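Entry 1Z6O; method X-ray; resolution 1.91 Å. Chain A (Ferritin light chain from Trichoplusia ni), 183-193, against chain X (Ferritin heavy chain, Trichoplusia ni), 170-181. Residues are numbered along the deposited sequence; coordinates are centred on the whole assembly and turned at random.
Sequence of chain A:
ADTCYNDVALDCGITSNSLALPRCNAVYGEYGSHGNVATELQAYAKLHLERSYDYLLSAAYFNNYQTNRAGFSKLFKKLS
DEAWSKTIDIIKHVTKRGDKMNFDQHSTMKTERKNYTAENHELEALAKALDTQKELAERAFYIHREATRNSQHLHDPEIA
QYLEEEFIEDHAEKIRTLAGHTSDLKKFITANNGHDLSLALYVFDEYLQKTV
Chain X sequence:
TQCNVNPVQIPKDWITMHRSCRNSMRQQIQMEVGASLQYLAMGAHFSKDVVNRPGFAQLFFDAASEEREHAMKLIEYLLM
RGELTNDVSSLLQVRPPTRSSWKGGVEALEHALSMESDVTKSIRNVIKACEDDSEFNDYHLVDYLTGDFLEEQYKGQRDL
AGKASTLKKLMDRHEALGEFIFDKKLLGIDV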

# COMPACT_ATOMS: atom_id res chain seq x y z
N SER A 183 22.79 -28.98 -39.44
CA SER A 183 22.14 -28.70 -40.73
C SER A 183 22.36 -27.24 -41.12
O SER A 183 22.59 -26.93 -42.29
CB SER A 183 20.63 -28.94 -40.68
OG SER A 183 20.35 -30.31 -40.47
N ASP A 184 22.24 -26.34 -40.15
CA ASP A 184 22.44 -24.92 -40.45
C ASP A 184 23.86 -24.67 -40.94
O ASP A 184 24.06 -23.97 -41.93
CB ASP A 184 22.16 -24.06 -39.22
CG ASP A 184 20.65 -23.97 -38.89
OD1 ASP A 184 19.82 -24.25 -39.78
OD2 ASP A 184 20.30 -23.61 -37.75
N LEU A 185 24.85 -25.24 -40.25
CA LEU A 185 26.25 -25.04 -40.65
C LEU A 185 26.52 -25.66 -42.02
O LEU A 185 27.24 -25.09 -42.84
CB LEU A 185 27.21 -25.65 -39.63
CG LEU A 185 27.36 -25.01 -38.24
CD1 LEU A 185 28.84 -25.01 -37.89
CD2 LEU A 185 26.85 -23.60 -38.22
N LYS A 186 25.95 -26.84 -42.26
CA LYS A 186 26.13 -27.50 -43.54
C LYS A 186 25.66 -26.57 -44.67
O LYS A 186 26.32 -26.45 -45.71
CB LYS A 186 25.32 -28.81 -43.57
CG LYS A 186 25.21 -29.45 -44.95
CD LYS A 186 24.33 -30.71 -44.90
CE LYS A 186 24.01 -31.20 -46.30
NZ LYS A 186 23.27 -32.49 -46.30
N LYS A 187 24.52 -25.91 -44.48
CA LYS A 187 24.02 -25.01 -45.50
C LYS A 187 24.91 -23.79 -45.69
O LYS A 187 25.10 -23.34 -46.82
CB LYS A 187 22.58 -24.57 -45.18
CG LYS A 187 21.59 -25.73 -45.25
CD LYS A 187 20.17 -25.31 -44.87
CE LYS A 187 19.22 -26.51 -44.88
NZ LYS A 187 17.79 -26.06 -44.72
N PHE A 188 25.45 -23.24 -44.60
CA PHE A 188 26.33 -22.07 -44.69
C PHE A 188 27.56 -22.45 -45.51
O PHE A 188 28.11 -21.64 -46.25
CB PHE A 188 26.83 -21.63 -43.31
CG PHE A 188 25.75 -21.14 -42.38
CD1 PHE A 188 25.89 -21.30 -41.00
CD2 PHE A 188 24.61 -20.50 -42.87
CE1 PHE A 188 24.92 -20.81 -40.12
CE2 PHE A 188 23.63 -20.00 -41.99
CZ PHE A 188 23.79 -20.16 -40.61
N ILE A 189 28.01 -23.69 -45.34
CA ILE A 189 29.20 -24.16 -46.04
C ILE A 189 28.95 -24.45 -47.52
O ILE A 189 29.81 -24.17 -48.35
CB ILE A 189 29.74 -25.46 -45.35
CG1 ILE A 189 30.33 -25.10 -43.99
CG2 ILE A 189 30.78 -26.16 -46.25
CD1 ILE A 189 30.53 -26.31 -43.07
N THR A 190 27.79 -24.99 -47.84
CA THR A 190 27.51 -25.36 -49.22
C THR A 190 26.80 -24.36 -50.12
O THR A 190 27.09 -24.30 -51.31
CB THR A 190 26.73 -26.69 -49.28
OG1 THR A 190 25.44 -26.52 -48.69
CG2 THR A 190 27.48 -27.78 -48.51
N ALA A 191 25.86 -23.59 -49.58
CA ALA A 191 25.13 -22.64 -50.42
C ALA A 191 26.02 -21.53 -50.97
O ALA A 191 26.95 -21.07 -50.30
CB ALA A 191 23.96 -22.04 -49.65
N ASN A 192 25.75 -21.13 -52.21
CA ASN A 192 26.50 -20.05 -52.85
C ASN A 192 28.01 -20.24 -52.69
O ASN A 192 28.74 -19.30 -52.36
CB ASN A 192 26.06 -18.71 -52.26
CG ASN A 192 24.55 -18.49 -52.43
OD1 ASN A 192 24.07 -18.23 -53.54
ND2 ASN A 192 23.81 -18.60 -51.34
N ASN A 193 28.45 -21.47 -52.93
CA ASN A 193 29.86 -21.82 -52.84
C ASN A 193 30.50 -21.52 -51.50
O ASN A 193 31.71 -21.33 -51.42
CB ASN A 193 30.64 -21.11 -53.95
CG ASN A 193 30.19 -21.54 -55.33
OD1 ASN A 193 30.19 -22.72 -55.66
ND2 ASN A 193 29.79 -20.57 -56.15
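Chain X (170-181) LMDRHEALGEFI

Chain X lies against chain A of this ferritin with the first turns of a helix, 175-181, that continues later in the chain, running roughly antiparallel to helix 183-190: the N-to-C directions differ by 141° and the axes approach to 8.6 Å. Before it, 170-172 keep helical phi/psi without the regular bonds, and X:His174 takes the N-cap position at phi/psi -135/47. The register pairs A:Asp184 with X:Phe180, A:Phe188 with X:Ala176 (CA to CA 5.5 Å) and A:Asn192 with X:Arg173.

A small residue sits where the backbones come closest in the register. X:Ala176 points its CB toward chain A, 3.4 Å from A:Lys187 O, 3.8 Å from A:Phe188 CD2 and 3.8 Å from A:Ala191 CB. A:Phe188 leaves its backbone sideways, but with chi1 m (-64°) its ring end comes nearer to chain X. There its CE2 lies 4.3 Å from X:Leu177 CD1, a side chain with chi1 t and chi2 p, and its CZ lies 3.9 Å from X:Phe180 CG. X:Phe180, with chi1 t and chi2 86°, offers a ring face to the edge of A:Phe188; the centroids are 5.6 Å apart and the planes meet at 75°. The edge of the same X:Phe180 ring meets A:Asp184, whose m rotamer (-72°) places OD2 3.4 Å from X:Phe180 CE1; both carboxylate oxygens are hydrogen-bonded elsewhere in the structure. A:Lys187 points its CB toward chain X, 3.9 Å from X:Ala176 CB; with chi1 m and the rest t the chain is extended, and its NZ is hydrogen-bonded elsewhere in the structure.

At A:Ala191 the chain leaves helical phi/psi (psi 143°), and A:Asn192 follows with positive phi (47°). Its side chain, chi1 m, reaches the backbone at the start of the X helix; its amide is probably turned over in the model. X:Glu175, chi1 and chi2 t, brings its CB to 4.4 Å from A:Ala191 CB.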

# COMPACT_ATOMS: atom_id res chain seq x y z
N LEU X 170 17.25 -11.96 -51.23
CA LEU X 170 18.46 -12.51 -50.61
C LEU X 170 18.93 -13.81 -51.25
O LEU X 170 20.04 -14.27 -50.98
CB LEU X 170 18.20 -12.78 -49.12
CG LEU X 170 17.66 -11.59 -48.32
CD1 LEU X 170 17.46 -11.98 -46.85
CD2 LEU X 170 18.64 -10.42 -48.45
N MET X 171 18.11 -14.40 -52.11
CA MET X 171 18.44 -15.69 -52.68
C MET X 171 19.54 -15.80 -53.72
O MET X 171 20.19 -16.84 -53.81
CB MET X 171 17.18 -16.38 -53.21
CG MET X 171 16.15 -16.69 -52.13
SD MET X 171 16.74 -17.78 -50.78
CE MET X 171 17.13 -16.59 -49.46
N ASP X 172 19.80 -14.76 -54.50
CA ASP X 172 20.85 -14.93 -55.49
C ASP X 172 22.24 -15.10 -54.88
O ASP X 172 23.06 -15.81 -55.45
CB ASP X 172 20.83 -13.82 -56.53
CG ASP X 172 21.18 -12.47 -55.97
OD1 ASP X 172 20.36 -11.91 -55.22
OD2 ASP X 172 22.28 -11.97 -56.29
N ARG X 173 22.53 -14.49 -53.73
CA ARG X 173 23.86 -14.67 -53.14
C ARG X 173 23.90 -15.08 -51.67
O ARG X 173 24.96 -15.42 -51.16
CB ARG X 173 24.69 -13.39 -53.28
CG ARG X 173 25.18 -13.14 -54.68
CD ARG X 173 25.96 -11.83 -54.75
NE ARG X 173 26.39 -11.54 -56.11
CZ ARG X 173 26.63 -10.32 -56.57
NH1 ARG X 173 26.48 -9.26 -55.78
NH2 ARG X 173 27.01 -10.15 -57.83
N HIS X 174 22.75 -15.06 -50.99
CA HIS X 174 22.75 -15.34 -49.55
C HIS X 174 21.64 -16.28 -49.15
O HIS X 174 20.92 -16.04 -48.18
CB HIS X 174 22.58 -14.02 -48.81
CG HIS X 174 23.49 -12.94 -49.30
ND1 HIS X 174 24.83 -12.90 -49.01
CD2 HIS X 174 23.26 -11.90 -50.13
CE1 HIS X 174 25.39 -11.88 -49.63
NE2 HIS X 174 24.46 -11.26 -50.33
N GLU X 175 21.50 -17.36 -49.90
CA GLU X 175 20.45 -18.32 -49.63
C GLU X 175 20.43 -18.87 -48.20
O GLU X 175 19.39 -18.85 -47.54
CB GLU X 175 20.55 -19.47 -50.64
CG GLU X 175 19.64 -20.65 -50.36
CD GLU X 175 19.84 -21.77 -51.37
OE1 GLU X 175 19.61 -22.95 -51.00
OE2 GLU X 175 20.22 -21.47 -52.53
N ALA X 176 21.57 -19.33 -47.71
CA ALA X 176 21.61 -19.92 -46.37
C ALA X 176 21.54 -18.92 -45.23
O ALA X 176 20.73 -19.06 -44.31
CB ALA X 176 22.85 -20.81 -46.21
N LEU X 177 22.41 -17.91 -45.26
CA LEU X 177 22.42 -16.94 -44.17
C LEU X 177 21.18 -16.06 -44.22
O LEU X 177 20.62 -15.70 -43.19
CB LEU X 177 23.69 -16.09 -44.23
CG LEU X 177 23.86 -15.07 -43.10
CD1 LEU X 177 23.72 -15.75 -41.72
CD2 LEU X 177 25.23 -14.41 -43.25
N GLY X 178 20.75 -15.71 -45.43
CA GLY X 178 19.56 -14.88 -45.56
C GLY X 178 18.34 -15.56 -44.98
O GLY X 178 17.58 -14.96 -44.21
N GLU X 179 18.13 -16.83 -45.33
CA GLU X 179 16.97 -17.55 -44.81
C GLU X 179 17.10 -17.79 -43.31
O GLU X 179 16.12 -17.74 -42.57
CB GLU X 179 16.78 -18.88 -45.54
CG GLU X 179 15.38 -19.48 -45.33
CD GLU X 179 15.19 -20.79 -46.08
OE1 GLU X 179 15.49 -21.86 -45.50
OE2 GLU X 179 14.75 -20.75 -47.26
N PHE X 180 18.32 -18.06 -42.84
CA PHE X 180 18.53 -18.29 -41.41
C PHE X 180 18.10 -17.06 -40.60
O PHE X 180 17.37 -17.18 -39.61
CB PHE X 180 20.00 -18.60 -41.13
CG PHE X 180 20.31 -18.77 -39.66
CD1 PHE X 180 20.15 -20.02 -39.05
CD2 PHE X 180 20.73 -17.69 -38.89
CE1 PHE X 180 20.41 -20.18 -37.68
CE2 PHE X 180 21.00 -17.84 -37.51
CZ PHE X 180 20.84 -19.09 -36.91
N ILE X 181 18.57 -15.88 -41.00
CA ILE X 181 18.24 -14.66 -40.28
C ILE X 181 16.75 -14.35 -40.38
O ILE X 181 16.11 -14.00 -39.38
CB ILE X 181 19.05 -13.46 -40.85
CG1 ILE X 181 20.54 -13.65 -40.50
CG2 ILE X 181 18.52 -12.13 -40.29
CD1 ILE X 181 21.46 -12.65 -41.22